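Local structure of suppressor protein MPT5 (Saccharomyces cerevisiae, 5BZ1) at residues A[246-251]-A[310-315]; A[255-260]-A[319-324]; A[324-329]-A[367-372]. The protein binds specific sequences in the 3' untranslated regions of target mRNAs through the PUM-HD described here, and negatively regulates expression of HO. One frame throughout, in Å; residues are numbered along the deposited sequence.

Contact 1: A[246-251]-A[310-315]; sequences QLSCLK and NVLIRD. With nucleotides of chain B.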
# COMPACT_ATOMS: atom_id res chain seq x y z
N GLN A 246 -8.52 0.79 -25.41
CA GLN A 246 -7.06 0.73 -25.42
C GLN A 246 -6.49 0.27 -24.08
O GLN A 246 -5.57 -0.55 -24.05
CB GLN A 246 -6.45 2.08 -25.80
CG GLN A 246 -4.93 2.05 -25.91
CD GLN A 246 -4.42 0.91 -26.79
OE1 GLN A 246 -3.81 -0.05 -26.30
NE2 GLN A 246 -4.67 1.01 -28.09
N LEU A 247 -7.03 0.79 -22.98
CA LEU A 247 -6.58 0.41 -21.64
C LEU A 247 -6.79 -1.08 -21.40
O LEU A 247 -5.98 -1.74 -20.76
CB LEU A 247 -7.30 1.23 -20.57
CG LEU A 247 -6.95 2.72 -20.49
CD1 LEU A 247 -7.93 3.46 -19.59
CD2 LEU A 247 -5.52 2.93 -20.01
N SER A 248 -7.89 -1.61 -21.94
CA SER A 248 -8.20 -3.03 -21.86
C SER A 248 -7.17 -3.88 -22.61
O SER A 248 -7.01 -5.07 -22.32
CB SER A 248 -9.59 -3.30 -22.43
OG SER A 248 -10.59 -2.67 -21.66
N CYS A 249 -6.48 -3.27 -23.58
CA CYS A 249 -5.53 -4.00 -24.41
C CYS A 249 -4.07 -3.80 -23.98
O CYS A 249 -3.15 -4.11 -24.74
CB CYS A 249 -5.69 -3.61 -25.88
SG CYS A 249 -7.32 -4.03 -26.55
N LEU A 250 -3.86 -3.29 -22.77
CA LEU A 250 -2.50 -3.12 -22.26
C LEU A 250 -2.23 -4.05 -21.08
O LEU A 250 -3.15 -4.36 -20.32
CB LEU A 250 -2.24 -1.65 -21.90
CG LEU A 250 -2.32 -0.68 -23.07
CD1 LEU A 250 -2.27 0.77 -22.60
CD2 LEU A 250 -1.20 -0.94 -24.08
N LYS A 251 -0.98 -4.48 -20.93
CA LYS A 251 -0.61 -5.49 -19.94
C LYS A 251 -1.08 -5.18 -18.52
O LYS A 251 -1.66 -6.03 -17.84
CB LYS A 251 0.90 -5.69 -19.94
CG LYS A 251 1.39 -6.83 -19.04
CD LYS A 251 2.89 -6.73 -18.81
CE LYS A 251 3.57 -8.09 -18.79
NZ LYS A 251 3.04 -8.99 -17.73
N ASN A 310 -14.42 -6.67 -32.00
CA ASN A 310 -13.49 -7.28 -32.95
C ASN A 310 -12.02 -7.15 -32.55
O ASN A 310 -11.21 -8.05 -32.81
CB ASN A 310 -13.69 -6.67 -34.34
CG ASN A 310 -13.04 -7.49 -35.42
OD1 ASN A 310 -13.12 -8.72 -35.41
ND2 ASN A 310 -12.39 -6.82 -36.36
N VAL A 311 -11.67 -6.03 -31.92
CA VAL A 311 -10.31 -5.80 -31.44
C VAL A 311 -10.06 -6.55 -30.14
O VAL A 311 -9.02 -7.20 -29.96
CB VAL A 311 -10.03 -4.30 -31.25
CG1 VAL A 311 -8.75 -4.07 -30.46
CG2 VAL A 311 -9.96 -3.59 -32.59
N LEU A 312 -11.02 -6.45 -29.23
CA LEU A 312 -10.90 -7.02 -27.89
C LEU A 312 -10.79 -8.55 -27.87
O LEU A 312 -9.96 -9.11 -27.16
CB LEU A 312 -12.07 -6.56 -27.02
CG LEU A 312 -12.09 -5.08 -26.65
CD1 LEU A 312 -13.45 -4.67 -26.13
CD2 LEU A 312 -11.02 -4.78 -25.60
N ILE A 313 -11.62 -9.22 -28.66
CA ILE A 313 -11.64 -10.69 -28.69
C ILE A 313 -10.33 -11.25 -29.24
O ILE A 313 -10.00 -12.42 -29.03
CB ILE A 313 -12.84 -11.21 -29.53
CG1 ILE A 313 -13.17 -12.65 -29.16
CG2 ILE A 313 -12.57 -11.07 -31.03
CD1 ILE A 313 -14.34 -13.23 -29.94
N ARG A 314 -9.59 -10.39 -29.93
CA ARG A 314 -8.40 -10.78 -30.68
C ARG A 314 -7.12 -10.38 -29.94
O ARG A 314 -6.03 -10.87 -30.24
CB ARG A 314 -8.44 -10.09 -32.04
CG ARG A 314 -8.02 -10.94 -33.21
CD ARG A 314 -8.45 -10.27 -34.52
NE ARG A 314 -9.90 -10.16 -34.62
CZ ARG A 314 -10.69 -11.08 -35.16
NH1 ARG A 314 -10.16 -12.20 -35.65
NH2 ARG A 314 -12.00 -10.90 -35.21
N ASP A 315 -7.26 -9.49 -28.96
CA ASP A 315 -6.10 -8.92 -28.29
C ASP A 315 -5.57 -9.80 -27.16
O ASP A 315 -6.34 -10.43 -26.43
CB ASP A 315 -6.43 -7.52 -27.77
CG ASP A 315 -5.23 -6.82 -27.17
OD1 ASP A 315 -4.46 -6.20 -27.93
OD2 ASP A 315 -5.05 -6.90 -25.93
P U B 3 2.49 -12.74 -16.66
OP1 U B 3 3.96 -12.52 -16.75
OP2 U B 3 2.00 -14.04 -16.15
O5' U B 3 1.85 -11.57 -15.79
C5' U B 3 2.18 -11.40 -14.42
C4' U B 3 2.63 -9.98 -14.15
O4' U B 3 1.60 -9.04 -14.54
C3' U B 3 2.94 -9.64 -12.70
O3' U B 3 4.22 -10.10 -12.31
C2' U B 3 2.80 -8.12 -12.69
O2' U B 3 3.98 -7.51 -13.18
C1' U B 3 1.67 -7.90 -13.71
N1 U B 3 0.35 -7.69 -13.06
C2 U B 3 0.05 -6.41 -12.65
O2 U B 3 0.81 -5.46 -12.79
N3 U B 3 -1.18 -6.26 -12.05
C4 U B 3 -2.12 -7.25 -11.84
O4 U B 3 -3.18 -6.96 -11.28
C5 U B 3 -1.73 -8.56 -12.30
C6 U B 3 -0.53 -8.74 -12.88
P G B 2 0.02 -16.76 -19.72
OP1 G B 2 1.44 -16.99 -19.38
OP2 G B 2 -1.05 -17.50 -19.00
O5' G B 2 -0.28 -15.20 -19.55
C5' G B 2 0.38 -14.25 -20.37
C4' G B 2 0.17 -12.86 -19.83
O4' G B 2 -1.23 -12.51 -19.93
C3' G B 2 0.49 -12.66 -18.36
O3' G B 2 1.88 -12.49 -18.13
C2' G B 2 -0.36 -11.46 -17.99
O2' G B 2 0.27 -10.24 -18.39
C1' G B 2 -1.60 -11.67 -18.86
N9 G B 2 -2.70 -12.31 -18.11
C8 G B 2 -2.81 -13.61 -17.68
N7 G B 2 -3.92 -13.83 -17.04
C5 G B 2 -4.59 -12.62 -17.04
C6 G B 2 -5.85 -12.24 -16.49
O6 G B 2 -6.66 -12.94 -15.87
N1 G B 2 -6.12 -10.90 -16.72
C2 G B 2 -5.30 -10.04 -17.40
N2 G B 2 -5.74 -8.78 -17.53
N3 G B 2 -4.13 -10.37 -17.91
C4 G B 2 -3.84 -11.66 -17.69
O HOH W 1 -1.85 -5.60 -27.02
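Cys249 and Asp315 meet in a contact between the helix ends and following loops of neighbouring repeats, where Pumilio repeat 7 hands over to repeat 8; it mixes close van der Waals packing with one bridging water and has no direct hydrogen bond. The carboxylate of Asp315 lies against CA and CB of Cys249, its OD2 3.3 Å from Cys249 CA, and its CG sits 3.5 Å from Cys249 SG. What puts it there is the first torsion: CG of Asp315 is anti to its backbone N (chi1 -175°), reaching out from the loop toward repeat 7. A water then joins the two loops, donating to Cys249 O at 3.0 Å and to Asp315 OD1 at 2.8 Å. The other oxygen, OD2, turns back on its own chain and accepts from the backbone N atoms of Phe317 and Gly318, capping the start of the next helix. One carboxylate thus caps a helix start and, through the water, links to the neighbouring repeat. An alanine here would probably leave those two backbone N-H groups without their cap and the water without its acceptor on repeat 8.

Deeper in, the packing turns apolar: Leu312 brings CD2 to 3.8 Å from Ser248 CB and to 3.9 Å from Cys249 SG. At the outer rim Val311 reaches the same sulfur more distantly with CG1. The hydroxyl of Ser248 is bonded to Leu244 O in its own helix. Beyond Cys249, Lys251 NZ donates to the ribose O2' of G2 in RNA chain B at 3.1 Å, so this edge of the loop touches the bound strand. Behind the contact, Phe305 of helix 288-307 packs on both Ser248 and Leu312, and helix 354-375 covers Ile313.

Contact 2: A[255-260]-A[319-324]; sequences NVVEKF and NYALQT. With nucleotides of chain B.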
# COMPACT_ATOMS: atom_id res chain seq x y z
N ASN A 255 -5.82 -5.30 -16.11
CA ASN A 255 -6.21 -5.81 -14.80
C ASN A 255 -7.09 -4.83 -14.03
O ASN A 255 -7.96 -5.24 -13.27
CB ASN A 255 -4.97 -6.15 -13.97
CG ASN A 255 -4.10 -7.20 -14.63
OD1 ASN A 255 -4.39 -8.39 -14.57
ND2 ASN A 255 -3.03 -6.75 -15.28
N VAL A 256 -6.83 -3.54 -14.22
CA VAL A 256 -7.62 -2.50 -13.58
C VAL A 256 -9.03 -2.49 -14.16
O VAL A 256 -10.01 -2.34 -13.42
CB VAL A 256 -6.96 -1.12 -13.74
CG1 VAL A 256 -7.80 -0.04 -13.06
CG2 VAL A 256 -5.55 -1.13 -13.17
N VAL A 257 -9.13 -2.65 -15.47
CA VAL A 257 -10.42 -2.72 -16.16
C VAL A 257 -11.26 -3.88 -15.64
O VAL A 257 -12.44 -3.71 -15.34
CB VAL A 257 -10.25 -2.84 -17.68
CG1 VAL A 257 -11.60 -3.00 -18.36
CG2 VAL A 257 -9.53 -1.62 -18.23
N GLU A 258 -10.65 -5.06 -15.54
CA GLU A 258 -11.33 -6.25 -15.02
C GLU A 258 -11.84 -6.04 -13.60
O GLU A 258 -12.98 -6.38 -13.27
CB GLU A 258 -10.40 -7.46 -15.05
CG GLU A 258 -10.01 -7.94 -16.44
CD GLU A 258 -9.26 -9.26 -16.39
OE1 GLU A 258 -8.01 -9.23 -16.27
OE2 GLU A 258 -9.91 -10.32 -16.47
N LYS A 259 -10.99 -5.49 -12.74
CA LYS A 259 -11.38 -5.26 -11.36
C LYS A 259 -12.53 -4.25 -11.29
O LYS A 259 -13.43 -4.39 -10.47
CB LYS A 259 -10.19 -4.76 -10.53
CG LYS A 259 -10.53 -4.63 -9.05
CD LYS A 259 -9.28 -4.52 -8.20
CE LYS A 259 -9.60 -4.69 -6.73
NZ LYS A 259 -9.92 -6.10 -6.36
N PHE A 260 -12.49 -3.26 -12.17
CA PHE A 260 -13.53 -2.25 -12.24
C PHE A 260 -14.87 -2.89 -12.63
O PHE A 260 -15.90 -2.63 -12.01
CB PHE A 260 -13.14 -1.16 -13.24
CG PHE A 260 -14.10 -0.00 -13.31
CD1 PHE A 260 -14.13 0.95 -12.30
CD2 PHE A 260 -14.97 0.13 -14.38
CE1 PHE A 260 -15.01 2.02 -12.36
CE2 PHE A 260 -15.86 1.20 -14.45
CZ PHE A 260 -15.88 2.14 -13.43
N ASN A 319 -8.84 -9.75 -24.42
CA ASN A 319 -9.72 -10.90 -24.34
C ASN A 319 -10.10 -11.25 -22.90
O ASN A 319 -11.18 -11.79 -22.65
CB ASN A 319 -9.11 -12.11 -25.06
CG ASN A 319 -8.04 -12.81 -24.23
OD1 ASN A 319 -8.35 -13.71 -23.45
ND2 ASN A 319 -6.79 -12.41 -24.41
N TYR A 320 -9.21 -10.94 -21.96
CA TYR A 320 -9.48 -11.18 -20.55
C TYR A 320 -10.59 -10.26 -20.03
O TYR A 320 -11.49 -10.70 -19.32
CB TYR A 320 -8.21 -10.98 -19.72
CG TYR A 320 -7.17 -12.06 -19.89
CD1 TYR A 320 -7.32 -13.30 -19.28
CD2 TYR A 320 -6.03 -11.84 -20.65
CE1 TYR A 320 -6.36 -14.30 -19.44
CE2 TYR A 320 -5.07 -12.83 -20.82
CZ TYR A 320 -5.24 -14.05 -20.21
OH TYR A 320 -4.29 -15.03 -20.37
N ALA A 321 -10.50 -8.98 -20.37
CA ALA A 321 -11.53 -8.02 -19.98
C ALA A 321 -12.87 -8.39 -20.61
O ALA A 321 -13.92 -8.27 -19.98
CB ALA A 321 -11.12 -6.62 -20.38
N LEU A 322 -12.83 -8.84 -21.86
CA LEU A 322 -14.04 -9.28 -22.56
C LEU A 322 -14.67 -10.48 -21.86
O LEU A 322 -15.87 -10.50 -21.60
CB LEU A 322 -13.74 -9.62 -24.01
CG LEU A 322 -14.90 -10.20 -24.82
CD1 LEU A 322 -16.02 -9.19 -24.96
CD2 LEU A 322 -14.44 -10.67 -26.19
N GLN A 323 -13.84 -11.48 -21.56
CA GLN A 323 -14.30 -12.69 -20.88
C GLN A 323 -14.91 -12.39 -19.51
O GLN A 323 -15.88 -13.03 -19.09
CB GLN A 323 -13.16 -13.70 -20.74
CG GLN A 323 -12.81 -14.44 -22.03
CD GLN A 323 -11.74 -15.49 -21.83
OE1 GLN A 323 -11.96 -16.48 -21.12
NE2 GLN A 323 -10.58 -15.28 -22.43
N THR A 324 -14.33 -11.43 -18.80
CA THR A 324 -14.84 -11.03 -17.50
C THR A 324 -16.25 -10.43 -17.63
O THR A 324 -17.13 -10.72 -16.83
CB THR A 324 -13.89 -10.03 -16.81
OG1 THR A 324 -12.70 -10.72 -16.40
CG2 THR A 324 -14.56 -9.40 -15.59
P G B 2 0.02 -16.76 -19.72
OP1 G B 2 1.44 -16.99 -19.38
OP2 G B 2 -1.05 -17.50 -19.00
O5' G B 2 -0.28 -15.20 -19.55
C5' G B 2 0.38 -14.25 -20.37
C4' G B 2 0.17 -12.86 -19.83
O4' G B 2 -1.23 -12.51 -19.93
C3' G B 2 0.49 -12.66 -18.36
O3' G B 2 1.88 -12.49 -18.13
C2' G B 2 -0.36 -11.46 -17.99
O2' G B 2 0.27 -10.24 -18.39
C1' G B 2 -1.60 -11.67 -18.86
N9 G B 2 -2.70 -12.31 -18.11
C8 G B 2 -2.81 -13.61 -17.68
N7 G B 2 -3.92 -13.83 -17.04
C5 G B 2 -4.59 -12.62 -17.04
C6 G B 2 -5.85 -12.24 -16.49
O6 G B 2 -6.66 -12.94 -15.87
N1 G B 2 -6.12 -10.90 -16.72
C2 G B 2 -5.30 -10.04 -17.40
N2 G B 2 -5.74 -8.78 -17.53
N3 G B 2 -4.13 -10.37 -17.91
C4 G B 2 -3.84 -11.66 -17.69
O5' U B 1 -2.36 -19.98 -21.59
C5' U B 1 -1.41 -19.70 -22.60
C4' U B 1 -1.43 -18.24 -22.99
O4' U B 1 -2.65 -17.95 -23.73
C3' U B 1 -1.45 -17.24 -21.84
O3' U B 1 -0.16 -17.02 -21.30
C2' U B 1 -2.07 -16.00 -22.49
O2' U B 1 -1.11 -15.28 -23.24
C1' U B 1 -3.07 -16.63 -23.46
N1 U B 1 -4.45 -16.68 -22.91
C2 U B 1 -5.26 -15.58 -23.15
O2 U B 1 -4.89 -14.60 -23.77
N3 U B 1 -6.53 -15.67 -22.62
C4 U B 1 -7.05 -16.72 -21.90
O4 U B 1 -8.22 -16.64 -21.49
C5 U B 1 -6.16 -17.82 -21.70
C6 U B 1 -4.91 -17.77 -22.21
P U B 3 2.49 -12.74 -16.66
OP1 U B 3 3.96 -12.52 -16.75
OP2 U B 3 2.00 -14.04 -16.15
O5' U B 3 1.85 -11.57 -15.79
C5' U B 3 2.18 -11.40 -14.42
C4' U B 3 2.63 -9.98 -14.15
O4' U B 3 1.60 -9.04 -14.54
C3' U B 3 2.94 -9.64 -12.70
O3' U B 3 4.22 -10.10 -12.31
C2' U B 3 2.80 -8.12 -12.69
O2' U B 3 3.98 -7.51 -13.18
C1' U B 3 1.67 -7.90 -13.71
N1 U B 3 0.35 -7.69 -13.06
C2 U B 3 0.05 -6.41 -12.65
O2 U B 3 0.81 -5.46 -12.79
N3 U B 3 -1.18 -6.26 -12.05
C4 U B 3 -2.12 -7.25 -11.84
O4 U B 3 -3.18 -6.96 -11.28
C5 U B 3 -1.73 -8.56 -12.30
C6 U B 3 -0.53 -8.74 -12.88
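Glu258 OE1 is gripped by two donors of one base: N1 and N2 of G2 in RNA chain B both donate to it in bent bonds (147° and 140°), each nitrogen 2.6 Å away. This fork on the Watson-Crick edge is how PUF repeats read guanine. The other oxygen, OE2, faces repeat 8 and lies 2.8 Å from Thr324 OG1, a hydroxyl that also has Tyr320 O as a possible acceptor. Beyond CG the Glu258 chain is extended, crossing the Thr324 side chain at about a right angle, and its CG rests 3.9 Å from Ala321 CA. Val257 CG1 also touches Ala321 CB at 4.2 Å.

The helix of repeat 8 carries its own reading set. Asn319 accepts from N3 of U1 through OD1 at 2.8 Å and donates from ND2 to O2 of the same base at 3.0 Å, while Gln323 NE2 donates to its O4. Between the two bases lies Tyr320, with G2 C5 over the centre of one ring face and U1 N3 over the opposite face; the ring separates consecutive nucleotides. Behind the amides, Asp315 O takes a hydrogen from Asn319 ND2, and Lys391 bonds Gln323 OE1.

Segments 255-260 and 319-324 run almost parallel (5°), their axes 9.1 Å apart, as RNA-binding helices of successive PUF repeats do. Phe305 of helix 288-307 packs beneath Val257 and Ala321, helix 215-223 flanks Asn255 and Val256, and helix 385-398 touches Gln323.

Contact 3: A[324-329]-A[367-372]; sequences TLLDVK and NLIVLT
Leu326 carries this contact, its CD2 methyl pressed between Leu368 and Ile369 while its other methyl meets Thr372 less closely. The tight part centres on that CD2: Leu368 CD2 is 3.6 Å away and Ile369 CD1 3.7 Å, so one methyl touches two successive side chains of the helix. With CG of Leu326 anti to its carbonyl carbon (chi1 -70°), the branch point that carries both methyls is directed at helix 354-375. The Leu326 and Leu368 side chains cross at about a right angle, whereas Leu326 and Ile369 slide past each other in opposite directions. Leu325 adds its CD2 to the same patch, 3.8 Å from Leu368 CD2, again with the two side chains at roughly a right angle.

Toward Thr372 the fit is looser. Leu326 CD1 and Thr372 approach tip to tip, with OG1 at 3.8 Å and CG2 at 4.0 Å from that methyl. The hydroxyl is nevertheless satisfied within its own helix: it donates to Leu368 O at 2.7 Å, and since the backbone N of Thr372 reaches the same oxygen from the opposite face of the carbonyl plane, Leu368 O accepts twice. Past Leu326 the chain leaves the helix at Asp327, partly open to solvent, with Lys329 exposed just beyond. Lys329 N approaches Asp327 OD1 from above the carboxylate plane at 3.2 Å, an Asx turn.

The contact is plain hydrophobic packing between the end of helix 318-326, in Pumilio repeat 8, and the long helix 354-375 later in the PUM-HD. Helix 288-307 adjoins it through Phe305 on Leu325 and Thr306 on Leu368; helix 253-273 touches Leu325 through Ile261 and Phe265, and helix 385-398 touches Ile369 through Tyr395 and Thr372 through Ile388.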
# COMPACT_ATOMS: atom_id res chain seq x y z
N THR A 324 -14.33 -11.43 -18.80
CA THR A 324 -14.84 -11.03 -17.50
C THR A 324 -16.25 -10.43 -17.63
O THR A 324 -17.13 -10.72 -16.83
CB THR A 324 -13.89 -10.03 -16.81
OG1 THR A 324 -12.70 -10.72 -16.40
CG2 THR A 324 -14.56 -9.40 -15.59
N LEU A 325 -16.45 -9.61 -18.66
CA LEU A 325 -17.75 -8.99 -18.90
C LEU A 325 -18.78 -10.02 -19.35
O LEU A 325 -19.98 -9.86 -19.09
CB LEU A 325 -17.62 -7.87 -19.94
CG LEU A 325 -18.87 -7.01 -20.18
CD1 LEU A 325 -19.17 -6.16 -18.96
CD2 LEU A 325 -18.72 -6.13 -21.41
N LEU A 326 -18.33 -11.07 -20.02
CA LEU A 326 -19.22 -12.08 -20.61
C LEU A 326 -19.60 -13.20 -19.63
O LEU A 326 -20.55 -13.94 -19.87
CB LEU A 326 -18.59 -12.69 -21.86
CG LEU A 326 -18.47 -11.82 -23.12
CD1 LEU A 326 -17.79 -12.58 -24.25
CD2 LEU A 326 -19.83 -11.35 -23.56
N ASP A 327 -18.85 -13.32 -18.54
CA ASP A 327 -19.01 -14.44 -17.61
C ASP A 327 -20.31 -14.36 -16.79
O ASP A 327 -20.43 -13.52 -15.89
CB ASP A 327 -17.81 -14.52 -16.67
CG ASP A 327 -17.72 -15.86 -15.96
OD1 ASP A 327 -18.64 -16.69 -16.10
OD2 ASP A 327 -16.72 -16.07 -15.24
N VAL A 328 -21.25 -15.25 -17.10
CA VAL A 328 -22.57 -15.26 -16.46
C VAL A 328 -22.49 -15.49 -14.93
O VAL A 328 -23.45 -15.20 -14.21
CB VAL A 328 -23.50 -16.30 -17.13
CG1 VAL A 328 -23.16 -17.71 -16.66
CG2 VAL A 328 -24.96 -15.98 -16.84
N LYS A 329 -21.36 -16.01 -14.46
CA LYS A 329 -21.15 -16.17 -13.02
C LYS A 329 -21.19 -14.83 -12.30
O LYS A 329 -21.59 -14.75 -11.14
CB LYS A 329 -19.81 -16.86 -12.75
CG LYS A 329 -19.85 -18.37 -12.87
CD LYS A 329 -18.45 -18.95 -12.92
CE LYS A 329 -18.48 -20.43 -13.27
NZ LYS A 329 -17.11 -20.98 -13.50
N ASN A 367 -27.08 -9.39 -26.76
CA ASN A 367 -26.60 -8.95 -28.07
C ASN A 367 -25.09 -9.14 -28.20
O ASN A 367 -24.59 -9.55 -29.25
CB ASN A 367 -26.99 -7.49 -28.32
CG ASN A 367 -26.35 -6.92 -29.57
OD1 ASN A 367 -25.65 -5.90 -29.52
ND2 ASN A 367 -26.58 -7.58 -30.70
N LEU A 368 -24.36 -8.85 -27.12
CA LEU A 368 -22.91 -9.04 -27.12
C LEU A 368 -22.55 -10.52 -27.25
O LEU A 368 -21.59 -10.88 -27.92
CB LEU A 368 -22.29 -8.44 -25.86
CG LEU A 368 -20.77 -8.53 -25.73
CD1 LEU A 368 -20.12 -7.91 -26.95
CD2 LEU A 368 -20.28 -7.86 -24.47
N ILE A 369 -23.34 -11.38 -26.61
CA ILE A 369 -23.13 -12.82 -26.68
C ILE A 369 -23.26 -13.34 -28.11
O ILE A 369 -22.42 -14.12 -28.58
CB ILE A 369 -24.11 -13.58 -25.76
CG1 ILE A 369 -23.74 -13.38 -24.28
CG2 ILE A 369 -24.12 -15.07 -26.08
CD1 ILE A 369 -22.39 -13.94 -23.91
N VAL A 370 -24.32 -12.92 -28.81
CA VAL A 370 -24.54 -13.40 -30.18
C VAL A 370 -23.48 -12.87 -31.14
O VAL A 370 -23.05 -13.59 -32.04
CB VAL A 370 -25.99 -13.12 -30.69
CG1 VAL A 370 -27.02 -13.57 -29.67
CG2 VAL A 370 -26.19 -11.65 -31.01
N LEU A 371 -23.05 -11.63 -30.95
CA LEU A 371 -21.99 -11.06 -31.78
C LEU A 371 -20.68 -11.80 -31.52
O LEU A 371 -19.89 -12.03 -32.45
CB LEU A 371 -21.83 -9.56 -31.52
CG LEU A 371 -22.94 -8.64 -32.02
CD1 LEU A 371 -22.64 -7.19 -31.67
CD2 LEU A 371 -23.13 -8.80 -33.51
N THR A 372 -20.44 -12.17 -30.27
CA THR A 372 -19.26 -12.94 -29.90
C THR A 372 -19.28 -14.32 -30.57
O THR A 372 -18.26 -14.77 -31.10
CB THR A 372 -19.15 -13.10 -28.37
OG1 THR A 372 -19.03 -11.80 -27.76
CG2 THR A 372 -17.93 -13.92 -28.01

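Contacts 1 and 2 join the same pair of repeats, Pumilio 7 and 8, at two levels: contact 1 through partly buried helix ends and loops with a water between them, contact 2 through buried parallel helices that also read the RNA. They touch where Ser248 OG meets Val257 CG1 and Ile313 meets Leu322. Contact 3 takes over at the other end of helix 318-326, sharing Thr324 with contact 2 but carrying the packing on to helix 354-375; there it is buried and apolar, with no base in contact. Chemistry thus follows place: hydrated and capped in the loops, mainly polar on the RNA-facing helices, and leucine-rich at the C-terminal side. Contact 1 also meets contact 3, Ile313 CD1 packing on Thr372 CG2.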